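PDB 5OEZ: FBP protein from Leishmania major, which probably catalyses the magnesium-dependent hydrolysis of fructose 1,6-bisphosphate to fructose 6-phosphate and phosphate, a step of gluconeogenesis, and works as a homotetramer. Local coordinates for residues M102-S107 / E151-V156; S213-N218 / Y235-K240; P227-Y232 / I265-K270. All coordinates share one frame; numbering follows the deposited sequence.

Interaction 1: residues M102-S107 / E151-V156; sequences MIIAES and EDANAV
M102 and I104 meet A153 in a small, partly buried apolar contact between an edge strand of the large mixed sheet and helix 150-158. The two backbones come nearest at M102 and A153, whose CA atoms lie 7.6 Å apart, and no direct hydrogen bond crosses between them. The methyl of M102, CE, lies 3.8 Å from A153 CB, and I104 CD1 reaches the same CB from the strand at 4.2 Å, so two long side chains converge on one short one. In M102 the chain runs straight as far as SD and then bends (chi3 -75°), which turns CE toward A153. There it also comes very close to the amide oxygen of N154, although the exact spacing is doubtful. The polar link is indirect: a single water accepts from M102 N at 2.9 Å and donates to N154 OD1 at 3.0 Å, linking the backbone of M102 to the helix. Around this pair, M102 also rests on V93 of strand 91-96 and F116 of strand 113-121, A153 touches V93 and I147, and V156 packs on L114. Helix 150-158 thus packs on side chains from the outermost strand of this chain and from the two strands next to it.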
ATOM      1  N   MET C 102      18.928  30.478  -8.490  1.00 71.51           N
ATOM      2  CA  MET C 102      17.503  30.436  -8.217  1.00 59.98           C
ATOM      3  C   MET C 102      16.695  30.407  -9.515  1.00 55.25           C
ATOM      4  O   MET C 102      17.160  30.842 -10.578  1.00 55.63           O
ATOM      5  CB  MET C 102      17.099  31.638  -7.372  1.00 64.41           C
ATOM      6  CG  MET C 102      17.587  31.556  -5.937  1.00 69.91           C
ATOM      7  SD  MET C 102      17.319  33.071  -4.979  1.00 81.78           S
ATOM      8  CE  MET C 102      18.605  34.090  -5.689  1.00 78.21           C
ATOM      9  N   ILE C 103      15.478  29.882  -9.413  1.00 55.99           N
ATOM     10  CA  ILE C 103      14.526  29.839 -10.530  1.00 58.06           C
ATOM     11  C   ILE C 103      13.385  30.788 -10.227  1.00 53.88           C
ATOM     12  O   ILE C 103      12.846  30.768  -9.134  1.00 62.52           O
ATOM     13  CB  ILE C 103      13.977  28.418 -10.730  1.00 60.32           C
ATOM     14  CG1 ILE C 103      15.096  27.490 -11.218  1.00 65.49           C
ATOM     15  CG2 ILE C 103      12.830  28.401 -11.734  1.00 63.48           C
ATOM     16  CD1 ILE C 103      14.822  26.034 -10.935  1.00 66.06           C
ATOM     17  N   ILE C 104      13.031  31.616 -11.197  1.00 56.94           N
ATOM     18  CA  ILE C 104      11.934  32.565 -11.072  1.00 60.70           C
ATOM     19  C   ILE C 104      10.732  31.917 -11.749  1.00 62.37           C
ATOM     20  O   ILE C 104      10.839  31.448 -12.886  1.00 63.85           O
ATOM     21  CB  ILE C 104      12.279  33.928 -11.729  1.00 64.88           C
ATOM     22  CG1 ILE C 104      13.269  34.730 -10.863  1.00 72.69           C
ATOM     23  CG2 ILE C 104      11.043  34.802 -11.864  1.00 67.63           C
ATOM     24  CD1 ILE C 104      14.562  34.045 -10.491  1.00 70.74           C
ATOM     25  N   ALA C 105       9.602  31.872 -11.050  1.00 61.72           N
ATOM     26  CA  ALA C 105       8.359  31.382 -11.643  1.00 67.68           C
ATOM     27  C   ALA C 105       7.926  32.303 -12.775  1.00 72.24           C
ATOM     28  O   ALA C 105       8.180  33.506 -12.724  1.00 76.91           O
ATOM     29  CB  ALA C 105       7.271  31.297 -10.589  1.00 68.62           C
ATOM     30  N   GLU C 106       7.270  31.743 -13.791  1.00 85.45           N
ATOM     31  CA  GLU C 106       6.749  32.548 -14.924  1.00 95.57           C
ATOM     32  C   GLU C 106       5.581  33.407 -14.480  1.00 89.60           C
ATOM     33  O   GLU C 106       4.794  32.983 -13.624  1.00 91.71           O
ATOM     34  CB  GLU C 106       6.290  31.652 -16.065  1.00 98.01           C
ATOM     35  CG  GLU C 106       7.417  30.980 -16.788  1.00114.22           C
ATOM     36  CD  GLU C 106       7.087  29.597 -17.312  1.00119.81           C
ATOM     37  OE1 GLU C 106       5.910  29.163 -17.246  1.00134.43           O
ATOM     38  OE2 GLU C 106       8.027  28.945 -17.803  1.00111.74           O
ATOM     39  N   SER C 107       5.481  34.601 -15.064  1.00 92.73           N
ATOM     40  CA  SER C 107       4.532  35.648 -14.602  1.00107.12           C
ATOM     41  C   SER C 107       3.066  35.242 -14.394  1.00 98.25           C
ATOM     42  O   SER C 107       2.464  35.655 -13.402  1.00 95.72           O
ATOM     43  CB  SER C 107       4.624  36.904 -15.460  1.00103.87           C
ATOM     44  OG  SER C 107       4.315  36.635 -16.809  1.00125.21           O
ATOM     45  N   GLU C 151      18.716  38.508 -11.029  1.00 70.99           N
ATOM     46  CA  GLU C 151      19.391  39.665 -10.428  1.00 74.90           C
ATOM     47  C   GLU C 151      18.540  40.259  -9.303  1.00 73.07           C
ATOM     48  O   GLU C 151      19.054  40.500  -8.208  1.00 73.41           O
ATOM     49  CB  GLU C 151      19.781  40.712 -11.489  1.00 79.10           C
ATOM     50  CG  GLU C 151      20.969  40.260 -12.409  1.00 80.67           C
ATOM     51  CD  GLU C 151      20.525  39.432 -13.621  1.00 87.79           C
ATOM     52  OE1 GLU C 151      19.378  38.923 -13.648  1.00 91.72           O
ATOM     53  OE2 GLU C 151      21.326  39.259 -14.561  1.00 86.70           O
ATOM     54  N   ASP C 152      17.242  40.449  -9.552  1.00 70.21           N
ATOM     55  CA  ASP C 152      16.319  40.938  -8.521  1.00 69.12           C
ATOM     56  C   ASP C 152      16.329  40.012  -7.331  1.00 65.28           C
ATOM     57  O   ASP C 152      16.484  40.451  -6.193  1.00 68.97           O
ATOM     58  CB  ASP C 152      14.871  41.046  -9.054  1.00 77.28           C
ATOM     59  CG  ASP C 152      14.676  42.176 -10.071  1.00 84.56           C
ATOM     60  OD1 ASP C 152      15.567  43.043 -10.216  1.00 94.29           O
ATOM     61  OD2 ASP C 152      13.607  42.195 -10.726  1.00 90.66           O
ATOM     62  N   ALA C 153      16.129  38.721  -7.595  1.00 65.82           N
ATOM     63  CA  ALA C 153      16.086  37.697  -6.540  1.00 60.45           C
ATOM     64  C   ALA C 153      17.354  37.694  -5.685  1.00 63.22           C
ATOM     65  O   ALA C 153      17.272  37.548  -4.460  1.00 61.53           O
ATOM     66  CB  ALA C 153      15.846  36.324  -7.144  1.00 57.59           C
ATOM     67  N   ASN C 154      18.510  37.870  -6.329  1.00 64.98           N
ATOM     68  CA  ASN C 154      19.799  37.944  -5.611  1.00 67.33           C
ATOM     69  C   ASN C 154      19.875  39.143  -4.667  1.00 66.93           C
ATOM     70  O   ASN C 154      20.353  39.018  -3.547  1.00 62.65           O
ATOM     71  CB  ASN C 154      20.980  37.988  -6.591  1.00 74.34           C
ATOM     72  CG  ASN C 154      21.273  36.641  -7.234  1.00 83.68           C
ATOM     73  OD1 ASN C 154      20.905  35.587  -6.715  1.00 72.82           O
ATOM     74  ND2 ASN C 154      21.919  36.675  -8.399  1.00 93.04           N
ATOM     75  N   ALA C 155      19.389  40.299  -5.116  1.00 64.21           N
ATOM     76  CA  ALA C 155      19.299  41.474  -4.258  1.00 63.18           C
ATOM     77  C   ALA C 155      18.339  41.272  -3.091  1.00 62.01           C
ATOM     78  O   ALA C 155      18.654  41.663  -1.969  1.00 70.06           O
ATOM     79  CB  ALA C 155      18.900  42.701  -5.063  1.00 68.98           C
ATOM     80  N   VAL C 156      17.199  40.627  -3.337  1.00 62.21           N
ATOM     81  CA  VAL C 156      16.195  40.415  -2.288  1.00 62.09           C
ATOM     82  C   VAL C 156      16.712  39.559  -1.142  1.00 63.00           C
ATOM     83  O   VAL C 156      16.550  39.932   0.023  1.00 66.63           O
ATOM     84  CB  VAL C 156      14.875  39.841  -2.854  1.00 62.73           C
ATOM     85  CG1 VAL C 156      13.940  39.344  -1.749  1.00 62.38           C
ATOM     86  CG2 VAL C 156      14.169  40.902  -3.678  1.00 65.19           C
TER
HETATM   87  O   HOH W   1      20.461  32.941  -8.074  1.00 63.15           O

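Interaction 2: residues S213-N218 / Y235-K240; sequences SIYSVN and YLKMNK
Y215, on strand 214-216, turns one face of its ring to L236 of helix 227-238 and carries its hydroxyl on to K237. Its CB already touches L236 CD1, at 3.6 Å. One atom further out, CG is 3.5 Å from the same methyl, which sits over one ring face, 3.9 Å from the centroid and 30° off the normal. Of the next ring atoms, Y215 CD1 is also within 3.6 Å of L236 CD1, with Y215 CD2 farther off at 4.0 Å. This is a CH-pi contact displaced toward the root of the ring, in which the two side chains slide past each other in opposite directions. Y215 takes the crowded position, with CG between the backbone N and the carbonyl carbon (chi1 73°), and from there the ring passes along the leucine.

At the far end OH meets the aliphatic part of K237, with CE 3.7 Å away. The lysine is extended beyond CG and crosses the tyrosine at about a right angle, so its methylenes pass the hydroxyl while NZ travels further. Both polar ends share one carboxylate: Y215 OH is hydrogen-bonded to E219 OE2, and K237 NZ forms a salt bridge to E219 OE1. NZ also forms a salt bridge to E219 OE1 of the second subunit, which places this end of the contact at a subunit interface.

The helix finishes just beyond. Y235 O accepts from N239 N, and also from N239 ND2 at 2.9 Å in a fairly straight bond (160°), so a side chain reinforces the helical end.

The arrangement belongs to a beta-alpha-beta unit, with strand 214-216, helix 227-238 and strand 245-246 in succession and the two strands parallel neighbours. N218, a residue of the fructose 6-phosphate site (unoccupied here), follows the first strand.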
ATOM      1  N   SER C 213      20.889  13.788  28.287  1.00 47.19           N
ATOM      2  CA  SER C 213      22.292  13.380  28.134  1.00 45.24           C
ATOM      3  C   SER C 213      22.573  12.533  26.883  1.00 44.81           C
ATOM      4  O   SER C 213      22.996  11.379  26.984  1.00 41.72           O
ATOM      5  CB  SER C 213      22.739  12.621  29.379  1.00 47.52           C
ATOM      6  OG  SER C 213      22.619  13.448  30.522  1.00 71.42           O
ATOM      7  N   ILE C 214      22.322  13.110  25.711  1.00 43.66           N
ATOM      8  CA  ILE C 214      22.624  12.486  24.427  1.00 43.90           C
ATOM      9  C   ILE C 214      23.334  13.522  23.578  1.00 46.26           C
ATOM     10  O   ILE C 214      22.867  14.659  23.470  1.00 40.90           O
ATOM     11  CB  ILE C 214      21.364  12.012  23.664  1.00 44.50           C
ATOM     12  CG1 ILE C 214      20.568  11.004  24.495  1.00 49.08           C
ATOM     13  CG2 ILE C 214      21.757  11.359  22.334  1.00 46.91           C
ATOM     14  CD1 ILE C 214      19.220  10.624  23.891  1.00 51.57           C
ATOM     15  N   TYR C 215      24.444  13.118  22.962  1.00 44.12           N
ATOM     16  CA  TYR C 215      25.155  13.970  22.031  1.00 42.92           C
ATOM     17  C   TYR C 215      25.346  13.252  20.704  1.00 43.93           C
ATOM     18  O   TYR C 215      25.531  12.035  20.651  1.00 40.67           O
ATOM     19  CB  TYR C 215      26.491  14.464  22.618  1.00 43.10           C
ATOM     20  CG  TYR C 215      27.592  13.465  22.716  1.00 39.44           C
ATOM     21  CD1 TYR C 215      27.661  12.576  23.783  1.00 48.04           C
ATOM     22  CD2 TYR C 215      28.601  13.407  21.752  1.00 44.31           C
ATOM     23  CE1 TYR C 215      28.699  11.645  23.884  1.00 47.83           C
ATOM     24  CE2 TYR C 215      29.649  12.486  21.848  1.00 38.89           C
ATOM     25  CZ  TYR C 215      29.687  11.593  22.910  1.00 44.11           C
ATOM     26  OH  TYR C 215      30.703  10.651  23.013  1.00 41.79           O
ATOM     27  N   SER C 216      25.339  14.048  19.639  1.00 48.11           N
ATOM     28  CA  SER C 216      25.344  13.566  18.276  1.00 41.55           C
ATOM     29  C   SER C 216      26.374  14.375  17.484  1.00 41.57           C
ATOM     30  O   SER C 216      26.161  15.560  17.168  1.00 43.58           O
ATOM     31  CB  SER C 216      23.919  13.678  17.702  1.00 42.62           C
ATOM     32  OG  SER C 216      23.751  12.929  16.508  1.00 43.18           O
ATOM     33  N   VAL C 217      27.503  13.729  17.184  1.00 42.41           N
ATOM     34  CA  VAL C 217      28.585  14.315  16.385  1.00 43.13           C
ATOM     35  C   VAL C 217      29.422  13.187  15.773  1.00 42.71           C
ATOM     36  O   VAL C 217      29.382  12.059  16.259  1.00 52.45           O
ATOM     37  CB  VAL C 217      29.450  15.249  17.267  1.00 51.71           C
ATOM     38  CG1 VAL C 217      30.293  14.445  18.255  1.00 57.47           C
ATOM     39  CG2 VAL C 217      30.325  16.153  16.418  1.00 49.65           C
ATOM     40  N   ASN C 218      30.107  13.466  14.671  1.00 42.19           N
ATOM     41  CA  ASN C 218      31.055  12.515  14.055  1.00 43.90           C
ATOM     42  C   ASN C 218      32.455  12.627  14.707  1.00 48.78           C
ATOM     43  O   ASN C 218      33.243  13.461  14.290  1.00 47.45           O
ATOM     44  CB  ASN C 218      31.180  12.769  12.545  1.00 42.66           C
ATOM     45  CG  ASN C 218      32.104  11.766  11.842  1.00 47.38           C
ATOM     46  OD1 ASN C 218      32.726  10.879  12.454  1.00 43.05           O
ATOM     47  ND2 ASN C 218      32.178  11.899  10.544  1.00 47.17           N
ATOM     48  N   TYR C 235      34.761  16.193  28.164  1.00 42.04           N
ATOM     49  CA  TYR C 235      33.989  16.383  29.380  1.00 42.01           C
ATOM     50  C   TYR C 235      32.729  15.495  29.388  1.00 45.80           C
ATOM     51  O   TYR C 235      32.482  14.821  30.370  1.00 48.73           O
ATOM     52  CB  TYR C 235      33.599  17.852  29.548  1.00 41.71           C
ATOM     53  CG  TYR C 235      32.736  18.102  30.764  1.00 49.56           C
ATOM     54  CD1 TYR C 235      33.306  18.265  32.028  1.00 48.64           C
ATOM     55  CD2 TYR C 235      31.330  18.168  30.655  1.00 51.49           C
ATOM     56  CE1 TYR C 235      32.506  18.501  33.149  1.00 48.78           C
ATOM     57  CE2 TYR C 235      30.523  18.382  31.775  1.00 45.50           C
ATOM     58  CZ  TYR C 235      31.113  18.544  33.012  1.00 50.87           C
ATOM     59  OH  TYR C 235      30.336  18.748  34.120  1.00 57.71           O
ATOM     60  N   LEU C 236      31.957  15.510  28.300  1.00 40.70           N
ATOM     61  CA  LEU C 236      30.795  14.624  28.161  1.00 48.10           C
ATOM     62  C   LEU C 236      31.132  13.154  28.464  1.00 45.11           C
ATOM     63  O   LEU C 236      30.377  12.480  29.152  1.00 45.66           O
ATOM     64  CB  LEU C 236      30.180  14.707  26.767  1.00 42.05           C
ATOM     65  CG  LEU C 236      29.636  16.037  26.265  1.00 48.61           C
ATOM     66  CD1 LEU C 236      28.871  15.801  24.972  1.00 51.30           C
ATOM     67  CD2 LEU C 236      28.748  16.751  27.280  1.00 47.85           C
ATOM     68  N   LYS C 237      32.288  12.697  28.015  1.00 43.44           N
ATOM     69  CA  LYS C 237      32.724  11.325  28.273  1.00 46.12           C
ATOM     70  C   LYS C 237      33.324  11.041  29.642  1.00 50.32           C
ATOM     71  O   LYS C 237      33.267   9.903  30.109  1.00 56.80           O
ATOM     72  CB  LYS C 237      33.801  10.959  27.287  1.00 50.00           C
ATOM     73  CG  LYS C 237      33.389  11.058  25.844  1.00 53.79           C
ATOM     74  CD  LYS C 237      34.570  10.574  25.048  1.00 66.10           C
ATOM     75  CE  LYS C 237      34.336  10.752  23.579  1.00 68.35           C
ATOM     76  NZ  LYS C 237      35.378   9.975  22.884  1.00 73.81           N
ATOM     77  N   MET C 238      33.982  12.023  30.247  1.00 54.28           N
ATOM     78  CA  MET C 238      34.819  11.757  31.425  1.00 57.19           C
ATOM     79  C   MET C 238      34.430  12.470  32.703  1.00 52.09           C
ATOM     80  O   MET C 238      35.016  12.197  33.733  1.00 53.70           O
ATOM     81  CB  MET C 238      36.287  12.036  31.093  1.00 68.43           C
ATOM     82  CG  MET C 238      36.918  10.951  30.219  1.00 86.90           C
ATOM     83  SD  MET C 238      38.654  11.244  29.799  1.00135.18           S
ATOM     84  CE  MET C 238      38.584  12.793  28.905  1.00 98.67           C
ATOM     85  N   ASN C 239      33.421  13.333  32.671  1.00 54.79           N
ATOM     86  CA  ASN C 239      32.955  13.996  33.900  1.00 58.32           C
ATOM     87  C   ASN C 239      32.373  12.972  34.882  1.00 56.51           C
ATOM     88  O   ASN C 239      31.851  11.948  34.469  1.00 61.04           O
ATOM     89  CB  ASN C 239      31.929  15.112  33.593  1.00 53.66           C
ATOM     90  CG  ASN C 239      30.533  14.573  33.327  1.00 53.95           C
ATOM     91  OD1 ASN C 239      29.705  14.545  34.230  1.00 55.34           O
ATOM     92  ND2 ASN C 239      30.267  14.143  32.098  1.00 48.67           N
ATOM     93  N   LYS C 240      32.454  13.278  36.174  1.00 64.58           N
ATOM     94  CA  LYS C 240      32.070  12.341  37.240  1.00 67.66           C
ATOM     95  C   LYS C 240      30.582  12.346  37.560  1.00 65.06           C
ATOM     96  O   LYS C 240      30.094  11.468  38.255  1.00 76.57           O
ATOM     97  CB  LYS C 240      32.835  12.659  38.523  1.00 70.56           C
ATOM     98  CG  LYS C 240      34.345  12.661  38.362  1.00 77.18           C
ATOM     99  CD  LYS C 240      34.910  11.376  37.747  1.00 83.07           C
ATOM    100  CE  LYS C 240      36.373  11.088  38.139  1.00 88.26           C
ATOM    101  NZ  LYS C 240      36.733   9.647  38.317  1.00104.86           N
TER

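Interaction 3: residues P227-Y232 / I265-K270; sequences PWFKEY and IFCYPK
F229 and P269 mark the closest backbone approach, 7.6 Å between CA atoms, where the first turn of helix 227-238 faces strand 265-268 and the proline that follows it. F229 carries most of the contact. With CG anti to the backbone N (chi1 -166°), its ring reaches across to the strand and receives two residues in two different ways. P269 comes over a face: its CB stands 3.8 Å from the F229 ring centroid and only 3° off the normal, almost exactly above the centre, while its CG lies 3.8 Å from F229 CE2. C267 comes to the far rim. Its SG is in the ring plane at the edge, 5.0 Å from the centroid of the F229 ring, a cysteine sulfur-aromatic contact, and its CB touches F229 CZ at 3.8 Å.

Nearly one helical turn further on, Y232 meets I265. The hydroxyl oxygen abuts the two methyls CG2 and CD1, with Y232 OH 3.5 Å from I265 CG2 and equally 3.5 Å from I265 CD1. The two side chains come from opposite directions, so the tyrosine touches mainly through its end.

W225 meets the F229 ring edge-to-face, and Y321 of strand 317-323 touches F229, C267 and P269. Y232 and I265 both pack on C331 of helix 325-338. On the strand, Y268, part of the fructose 6-phosphate site, sets out from the backbone away from the helix.

With no hydrogen bond crossing between the segments, the chemistry is dispersion, CH-pi and sulfur-aromatic contact; the fit probably depends mainly on shape, notably the proline ring over the F229 face.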
ATOM      1  N   PRO C 227      40.234  23.289  19.711  1.00 47.99           N
ATOM      2  CA  PRO C 227      40.496  22.753  21.060  1.00 49.60           C
ATOM      3  C   PRO C 227      39.331  22.858  22.051  1.00 44.46           C
ATOM      4  O   PRO C 227      39.092  21.916  22.788  1.00 47.76           O
ATOM      5  CB  PRO C 227      41.698  23.577  21.535  1.00 46.59           C
ATOM      6  CG  PRO C 227      42.433  23.906  20.275  1.00 50.71           C
ATOM      7  CD  PRO C 227      41.396  24.040  19.185  1.00 49.16           C
ATOM      8  N   TRP C 228      38.613  23.971  22.065  1.00 45.90           N
ATOM      9  CA  TRP C 228      37.503  24.106  22.995  1.00 45.82           C
ATOM     10  C   TRP C 228      36.432  23.011  22.808  1.00 47.54           C
ATOM     11  O   TRP C 228      35.856  22.545  23.779  1.00 43.17           O
ATOM     12  CB  TRP C 228      36.880  25.490  22.931  1.00 42.80           C
ATOM     13  CG  TRP C 228      36.036  25.791  21.708  1.00 45.37           C
ATOM     14  CD1 TRP C 228      36.417  26.490  20.607  1.00 43.91           C
ATOM     15  CD2 TRP C 228      34.654  25.437  21.499  1.00 41.93           C
ATOM     16  NE1 TRP C 228      35.368  26.587  19.720  1.00 48.22           N
ATOM     17  CE2 TRP C 228      34.279  25.941  20.240  1.00 46.90           C
ATOM     18  CE3 TRP C 228      33.705  24.737  22.254  1.00 38.04           C
ATOM     19  CZ2 TRP C 228      32.984  25.779  19.719  1.00 45.88           C
ATOM     20  CZ3 TRP C 228      32.440  24.576  21.747  1.00 44.56           C
ATOM     21  CH2 TRP C 228      32.086  25.094  20.487  1.00 47.31           C
ATOM     22  N   PHE C 229      36.199  22.593  21.566  1.00 47.35           N
ATOM     23  CA  PHE C 229      35.218  21.565  21.281  1.00 43.80           C
ATOM     24  C   PHE C 229      35.719  20.160  21.629  1.00 41.44           C
ATOM     25  O   PHE C 229      34.929  19.303  22.032  1.00 37.30           O
ATOM     26  CB  PHE C 229      34.739  21.629  19.825  1.00 47.46           C
ATOM     27  CG  PHE C 229      33.496  20.810  19.568  1.00 47.52           C
ATOM     28  CD1 PHE C 229      32.234  21.324  19.868  1.00 40.14           C
ATOM     29  CD2 PHE C 229      33.591  19.524  19.067  1.00 44.52           C
ATOM     30  CE1 PHE C 229      31.084  20.565  19.643  1.00 42.45           C
ATOM     31  CE2 PHE C 229      32.451  18.759  18.862  1.00 45.71           C
ATOM     32  CZ  PHE C 229      31.191  19.287  19.142  1.00 40.86           C
ATOM     33  N   LYS C 230      37.015  19.920  21.488  1.00 39.20           N
ATOM     34  CA  LYS C 230      37.599  18.675  21.996  1.00 42.33           C
ATOM     35  C   LYS C 230      37.393  18.581  23.491  1.00 46.74           C
ATOM     36  O   LYS C 230      37.041  17.526  24.009  1.00 51.66           O
ATOM     37  CB  LYS C 230      39.090  18.597  21.699  1.00 43.34           C
ATOM     38  CG  LYS C 230      39.442  18.505  20.230  1.00 45.42           C
ATOM     39  CD  LYS C 230      40.949  18.362  20.078  1.00 45.17           C
ATOM     40  CE  LYS C 230      41.363  18.313  18.626  1.00 48.62           C
ATOM     41  NZ  LYS C 230      42.823  18.479  18.512  1.00 56.90           N
ATOM     42  N   GLU C 231      37.623  19.692  24.187  1.00 47.74           N
ATOM     43  CA  GLU C 231      37.450  19.712  25.638  1.00 50.16           C
ATOM     44  C   GLU C 231      36.020  19.419  26.050  1.00 39.78           C
ATOM     45  O   GLU C 231      35.797  18.700  27.012  1.00 42.08           O
ATOM     46  CB  GLU C 231      37.920  21.046  26.224  1.00 49.34           C
ATOM     47  CG  GLU C 231      39.428  21.217  26.134  1.00 50.56           C
ATOM     48  CD  GLU C 231      39.926  22.563  26.648  1.00 54.28           C
ATOM     49  OE1 GLU C 231      39.201  23.250  27.441  1.00 60.93           O
ATOM     50  OE2 GLU C 231      41.088  22.910  26.295  1.00 60.23           O
ATOM     51  N   TYR C 232      35.076  19.976  25.316  1.00 37.69           N
ATOM     52  CA  TYR C 232      33.660  19.756  25.578  1.00 44.50           C
ATOM     53  C   TYR C 232      33.308  18.283  25.418  1.00 44.01           C
ATOM     54  O   TYR C 232      32.654  17.690  26.277  1.00 38.23           O
ATOM     55  CB  TYR C 232      32.801  20.622  24.647  1.00 46.79           C
ATOM     56  CG  TYR C 232      31.336  20.221  24.560  1.00 50.24           C
ATOM     57  CD1 TYR C 232      30.509  20.300  25.668  1.00 52.00           C
ATOM     58  CD2 TYR C 232      30.779  19.771  23.365  1.00 49.09           C
ATOM     59  CE1 TYR C 232      29.179  19.956  25.587  1.00 44.10           C
ATOM     60  CE2 TYR C 232      29.448  19.405  23.280  1.00 43.99           C
ATOM     61  CZ  TYR C 232      28.649  19.501  24.389  1.00 46.86           C
ATOM     62  OH  TYR C 232      27.304  19.166  24.309  1.00 49.76           O
ATOM     63  N   ILE C 265      21.848  17.102  22.048  1.00 40.52           N
ATOM     64  CA  ILE C 265      22.566  18.064  21.238  1.00 41.76           C
ATOM     65  C   ILE C 265      23.006  17.410  19.944  1.00 38.41           C
ATOM     66  O   ILE C 265      23.466  16.264  19.941  1.00 37.18           O
ATOM     67  CB  ILE C 265      23.766  18.735  22.007  1.00 41.15           C
ATOM     68  CG1 ILE C 265      24.273  19.961  21.237  1.00 47.18           C
ATOM     69  CG2 ILE C 265      24.893  17.758  22.271  1.00 45.30           C
ATOM     70  CD1 ILE C 265      25.199  20.864  22.034  1.00 45.60           C
ATOM     71  N   PHE C 266      22.887  18.177  18.857  1.00 40.98           N
ATOM     72  CA  PHE C 266      23.437  17.820  17.558  1.00 47.48           C
ATOM     73  C   PHE C 266      24.471  18.873  17.154  1.00 39.39           C
ATOM     74  O   PHE C 266      24.152  20.061  17.161  1.00 44.39           O
ATOM     75  CB  PHE C 266      22.311  17.761  16.513  1.00 40.10           C
ATOM     76  CG  PHE C 266      22.795  17.476  15.134  1.00 38.15           C
ATOM     77  CD1 PHE C 266      23.223  16.195  14.790  1.00 45.06           C
ATOM     78  CD2 PHE C 266      22.891  18.503  14.189  1.00 46.93           C
ATOM     79  CE1 PHE C 266      23.712  15.924  13.519  1.00 50.80           C
ATOM     80  CE2 PHE C 266      23.395  18.245  12.920  1.00 48.87           C
ATOM     81  CZ  PHE C 266      23.807  16.954  12.589  1.00 52.64           C
ATOM     82  N   CYS C 267      25.660  18.436  16.737  1.00 45.44           N
ATOM     83  CA  CYS C 267      26.763  19.357  16.378  1.00 44.89           C
ATOM     84  C   CYS C 267      27.408  19.024  15.039  1.00 39.02           C
ATOM     85  O   CYS C 267      27.686  17.868  14.744  1.00 40.25           O
ATOM     86  CB  CYS C 267      27.855  19.323  17.426  1.00 39.33           C
ATOM     87  SG  CYS C 267      27.345  19.726  19.079  1.00 53.79           S
ATOM     88  N   TYR C 268      27.572  20.054  14.216  1.00 40.67           N
ATOM     89  CA  TYR C 268      28.559  20.051  13.141  1.00 45.52           C
ATOM     90  C   TYR C 268      29.493  21.210  13.433  1.00 43.57           C
ATOM     91  O   TYR C 268      29.260  22.328  12.960  1.00 44.63           O
ATOM     92  CB  TYR C 268      27.976  20.233  11.766  1.00 48.55           C
ATOM     93  CG  TYR C 268      27.383  19.015  11.093  1.00 56.67           C
ATOM     94  CD1 TYR C 268      28.175  17.936  10.702  1.00 59.25           C
ATOM     95  CD2 TYR C 268      26.025  18.972  10.780  1.00 61.11           C
ATOM     96  CE1 TYR C 268      27.616  16.821  10.067  1.00 63.96           C
ATOM     97  CE2 TYR C 268      25.466  17.878  10.130  1.00 77.80           C
ATOM     98  CZ  TYR C 268      26.261  16.800   9.782  1.00 67.48           C
ATOM     99  OH  TYR C 268      25.700  15.714   9.150  1.00 92.16           O
ATOM    100  N   PRO C 269      30.534  20.940  14.218  1.00 41.26           N
ATOM    101  CA  PRO C 269      31.425  21.992  14.654  1.00 46.06           C
ATOM    102  C   PRO C 269      32.348  22.424  13.555  1.00 48.18           C
ATOM    103  O   PRO C 269      32.466  21.749  12.542  1.00 51.76           O
ATOM    104  CB  PRO C 269      32.252  21.314  15.744  1.00 44.56           C
ATOM    105  CG  PRO C 269      32.356  19.909  15.287  1.00 48.13           C
ATOM    106  CD  PRO C 269      31.039  19.604  14.598  1.00 43.87           C
ATOM    107  N   LYS C 270      32.987  23.567  13.762  1.00 51.55           N
ATOM    108  CA  LYS C 270      34.001  24.050  12.848  1.00 50.58           C
ATOM    109  C   LYS C 270      35.173  23.056  12.873  1.00 49.85           C
ATOM    110  O   LYS C 270      35.543  22.535  13.917  1.00 53.08           O
ATOM    111  CB  LYS C 270      34.455  25.439  13.291  1.00 65.77           C
ATOM    112  CG  LYS C 270      35.184  26.257  12.234  1.00 74.51           C
ATOM    113  CD  LYS C 270      35.965  27.469  12.749  1.00 93.81           C
ATOM    114  CE  LYS C 270      35.208  28.366  13.715  1.00 94.94           C
ATOM    115  NZ  LYS C 270      34.175  29.200  13.051  1.00115.26           N
TER

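In the fold
Interaction 1 stands apart, its centre about 44 Å from that of interaction 2 and about 37 Å from that of interaction 3. It is only partly buried, at an edge of the large mixed beta-sheet in the N-terminal domain, and a water bridge supplements its few apolar touches. Interactions 2 and 3 are buried and nearly continuous: both use helix 227-238, its end in one and its start in the other, against neighbouring parallel strands. Those strands touch directly, S216 O lying 3.0 Å from C267 N in a probable hydrogen bond. Their chemistry follows their surroundings. Interaction 2 ends in charges at a subunit interface, whereas interaction 3, touched by no other chain, relies on aromatic and apolar surfaces.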